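Local atomic coordinates of hypothetical protein PP5205 (PDB entry 2G2X), a protein that is of unknown function but belongs to the EVE family, whose kinship with PUA and ASCH domains suggests a possible role in binding modified nucleic acid bases. Residues A[74-79]-A[90-95]. Numbering follows the deposited sequence.
Sequences TALDPE and DKNPWS. With SO4 (sulfate ion), chain E.
Asn92 lays its side-chain amide against Ala75 and Leu76. With CG anti to the backbone N (chi1 -175°), the Asn92 amide extends toward segment 74-79. Ala75 CB lies 3.7 Å from Asn92 OD1. Ala75 CB also sits at the edge of the Trp94 indole, near the ring plane, 4.1 Å from Trp94 CD1. This is the buried side of the contact, formed by Ala75 and Trp94. Asn92 OD1 also accepts from Trp94 N at 3.0 Å, forming an Asx turn. The donor lies 46° out of the carbonyl plane. At the other end of the amide, ND2 donates to the backbone O of Asp72, so both polar atoms are engaged. Both segments belong to the long irregular connection between strands 58-71 and 95-110, which are antiparallel neighbours in the central mixed sheet of the EVE domain. The contact lies where the two ends of that excursion run close together, beside a backbone hydrogen bond between Asp72 and Trp94. Trp94 is fixed further by NE1, which bonds to Asp84, and by a cation-pi contact with Arg30. Leu76 and Asn92 are partly exposed. Leu76 CD1 is modelled 3.0 Å from Asn92 ND2, a doubtful spacing, unusually short for a methyl and an amide nitrogen. On the solvent side, Asn92 N donates to sulfate O1 at 2.9 Å, nearly straight at 169°. The sulfate probably came from the crystallisation liquor, and the neighbouring Asp90 and Lys91 are exposed.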
ATOM      1  N   THR A  74     -13.339   4.307   9.389  1.00 13.59           N
ATOM      2  CA  THR A  74     -12.584   5.259  10.194  1.00 13.90           C
ATOM      3  C   THR A  74     -12.948   6.710   9.873  1.00 14.27           C
ATOM      4  O   THR A  74     -12.718   7.609  10.684  1.00 13.06           O
ATOM      5  CB  THR A  74     -11.059   5.061  10.011  1.00 14.67           C
ATOM      6  OG1 THR A  74     -10.690   5.340   8.656  1.00 14.76           O
ATOM      7  CG2 THR A  74     -10.669   3.628  10.351  1.00 13.46           C
ATOM      8  N   ALA A  75     -13.514   6.936   8.692  1.00 14.74           N
ATOM      9  CA  ALA A  75     -13.911   8.280   8.285  1.00 15.90           C
ATOM     10  C   ALA A  75     -15.114   8.754   9.096  1.00 16.77           C
ATOM     11  O   ALA A  75     -15.289   9.951   9.316  1.00 15.48           O
ATOM     12  CB  ALA A  75     -14.252   8.301   6.795  1.00 16.40           C
ATOM     13  N   LEU A  76     -15.933   7.803   9.537  1.00 17.40           N
ATOM     14  CA  LEU A  76     -17.137   8.095  10.310  1.00 20.00           C
ATOM     15  C   LEU A  76     -16.905   7.943  11.806  1.00 21.70           C
ATOM     16  O   LEU A  76     -17.729   8.364  12.618  1.00 23.28           O
ATOM     17  CB  LEU A  76     -18.271   7.149   9.902  1.00 19.79           C
ATOM     18  CG  LEU A  76     -18.838   7.177   8.479  1.00 22.34           C
ATOM     19  CD1 LEU A  76     -17.742   6.932   7.463  1.00 23.45           C
ATOM     20  CD2 LEU A  76     -19.920   6.103   8.356  1.00 24.33           C
ATOM     21  N   ASP A  77     -15.788   7.329  12.169  1.00 23.27           N
ATOM     22  CA  ASP A  77     -15.461   7.104  13.573  1.00 23.46           C
ATOM     23  C   ASP A  77     -14.697   8.297  14.145  1.00 23.34           C
ATOM     24  O   ASP A  77     -13.542   8.516  13.794  1.00 22.60           O
ATOM     25  CB  ASP A  77     -14.612   5.834  13.705  1.00 23.91           C
ATOM     26  CG  ASP A  77     -14.484   5.364  15.137  1.00 23.83           C
ATOM     27  OD1 ASP A  77     -14.642   6.198  16.055  1.00 23.46           O
ATOM     28  OD2 ASP A  77     -14.215   4.162  15.343  1.00 24.91           O
ATOM     29  N   PRO A  78     -15.338   9.085  15.032  1.00 24.85           N
ATOM     30  CA  PRO A  78     -14.712  10.261  15.656  1.00 25.10           C
ATOM     31  C   PRO A  78     -13.446   9.935  16.448  1.00 26.35           C
ATOM     32  O   PRO A  78     -12.577  10.795  16.625  1.00 26.08           O
ATOM     33  CB  PRO A  78     -15.821  10.806  16.555  1.00 25.24           C
ATOM     34  CG  PRO A  78     -17.064  10.443  15.806  1.00 26.35           C
ATOM     35  CD  PRO A  78     -16.768   9.015  15.384  1.00 25.78           C
ATOM     36  N   GLU A  79     -13.348   8.697  16.929  1.00 27.04           N
ATOM     37  CA  GLU A  79     -12.183   8.271  17.700  1.00 30.16           C
ATOM     38  C   GLU A  79     -10.969   8.082  16.800  1.00 29.60           C
ATOM     39  O   GLU A  79      -9.829   8.218  17.247  1.00 28.42           O
ATOM     40  CB  GLU A  79     -12.472   6.960  18.447  1.00 32.88           C
ATOM     41  CG  GLU A  79     -13.696   7.022  19.352  1.00 38.74           C
ATOM     42  CD  GLU A  79     -13.617   6.056  20.522  1.00 41.46           C
ATOM     43  OE1 GLU A  79     -13.546   4.827  20.294  1.00 43.05           O
ATOM     44  OE2 GLU A  79     -13.626   6.533  21.677  1.00 43.94           O
ATOM     45  N   ASP A  90     -24.272   7.658   4.451  1.00 32.10           N
ATOM     46  CA  ASP A  90     -24.823   7.623   3.101  1.00 33.13           C
ATOM     47  C   ASP A  90     -23.967   8.397   2.105  1.00 31.33           C
ATOM     48  O   ASP A  90     -24.209   8.351   0.897  1.00 31.99           O
ATOM     49  CB  ASP A  90     -26.251   8.181   3.123  1.00 37.96           C
ATOM     50  CG  ASP A  90     -27.069   7.751   1.917  1.00 41.90           C
ATOM     51  OD1 ASP A  90     -26.869   8.313   0.816  1.00 43.52           O
ATOM     52  OD2 ASP A  90     -27.910   6.836   2.073  1.00 44.05           O
ATOM     53  N   LYS A  91     -22.961   9.101   2.612  1.00 28.16           N
ATOM     54  CA  LYS A  91     -22.066   9.881   1.765  1.00 25.99           C
ATOM     55  C   LYS A  91     -20.634   9.830   2.293  1.00 22.63           C
ATOM     56  O   LYS A  91     -20.117  10.819   2.821  1.00 20.72           O
ATOM     57  CB  LYS A  91     -22.536  11.339   1.691  1.00 29.91           C
ATOM     58  CG  LYS A  91     -23.748  11.577   0.800  1.00 33.34           C
ATOM     59  CD  LYS A  91     -23.397  11.408  -0.674  1.00 36.79           C
ATOM     60  CE  LYS A  91     -24.602  11.673  -1.577  1.00 39.15           C
ATOM     61  NZ  LYS A  91     -24.255  11.612  -3.028  1.00 38.12           N
ATOM     62  N   ASN A  92     -20.008   8.667   2.152  1.00 17.46           N
ATOM     63  CA  ASN A  92     -18.639   8.454   2.597  1.00 13.05           C
ATOM     64  C   ASN A  92     -17.757   8.420   1.354  1.00 13.96           C
ATOM     65  O   ASN A  92     -17.805   7.470   0.568  1.00 12.87           O
ATOM     66  CB  ASN A  92     -18.540   7.122   3.340  1.00 10.62           C
ATOM     67  CG  ASN A  92     -17.177   6.891   3.947  1.00 10.55           C
ATOM     68  OD1 ASN A  92     -16.229   7.636   3.689  1.00  9.36           O
ATOM     69  ND2 ASN A  92     -17.065   5.845   4.755  1.00  9.93           N
ATOM     70  N   PRO A  93     -16.936   9.454   1.158  1.00 12.48           N
ATOM     71  CA  PRO A  93     -16.075   9.470  -0.021  1.00 12.23           C
ATOM     72  C   PRO A  93     -14.869   8.540   0.039  1.00 11.48           C
ATOM     73  O   PRO A  93     -14.205   8.332  -0.975  1.00 10.76           O
ATOM     74  CB  PRO A  93     -15.663  10.934  -0.117  1.00 13.77           C
ATOM     75  CG  PRO A  93     -15.548  11.324   1.310  1.00 14.29           C
ATOM     76  CD  PRO A  93     -16.778  10.694   1.940  1.00 13.84           C
ATOM     77  N   TRP A  94     -14.600   7.958   1.207  1.00  9.18           N
ATOM     78  CA  TRP A  94     -13.427   7.105   1.346  1.00  7.97           C
ATOM     79  C   TRP A  94     -13.638   5.604   1.377  1.00  8.17           C
ATOM     80  O   TRP A  94     -14.679   5.103   1.812  1.00  6.67           O
ATOM     81  CB  TRP A  94     -12.630   7.560   2.560  1.00  7.24           C
ATOM     82  CG  TRP A  94     -12.417   9.036   2.507  1.00  9.13           C
ATOM     83  CD1 TRP A  94     -12.989   9.979   3.311  1.00  8.09           C
ATOM     84  CD2 TRP A  94     -11.638   9.755   1.538  1.00  9.48           C
ATOM     85  NE1 TRP A  94     -12.619  11.238   2.902  1.00  8.32           N
ATOM     86  CE2 TRP A  94     -11.789  11.133   1.817  1.00  9.96           C
ATOM     87  CE3 TRP A  94     -10.825   9.366   0.460  1.00  8.37           C
ATOM     88  CZ2 TRP A  94     -11.162  12.132   1.052  1.00  7.45           C
ATOM     89  CZ3 TRP A  94     -10.200  10.357  -0.301  1.00 10.24           C
ATOM     90  CH2 TRP A  94     -10.373  11.726   0.004  1.00 11.27           C
ATOM     91  N   SER A  95     -12.621   4.894   0.901  1.00  7.56           N
ATOM     92  CA  SER A  95     -12.660   3.442   0.820  1.00  7.67           C
ATOM     93  C   SER A  95     -11.463   2.787   1.481  1.00  7.59           C
ATOM     94  O   SER A  95     -10.395   3.382   1.619  1.00  7.63           O
ATOM     95  CB  SER A  95     -12.711   3.001  -0.647  1.00  6.87           C
ATOM     96  OG  SER A  95     -13.913   3.413  -1.275  1.00  8.79           O
TER
HETATM   97  S   SO4 E 305     -21.200   5.307   0.686  1.00 49.87           S
HETATM   98  O1  SO4 E 305     -21.585   6.732   0.712  1.00 47.98           O
HETATM   99  O2  SO4 E 305     -21.927   4.581   1.754  1.00 47.91           O
HETATM  100  O3  SO4 E 305     -21.534   4.734  -0.640  1.00 47.90           O
HETATM  101  O4  SO4 E 305     -19.743   5.185   0.914  1.00 48.30           O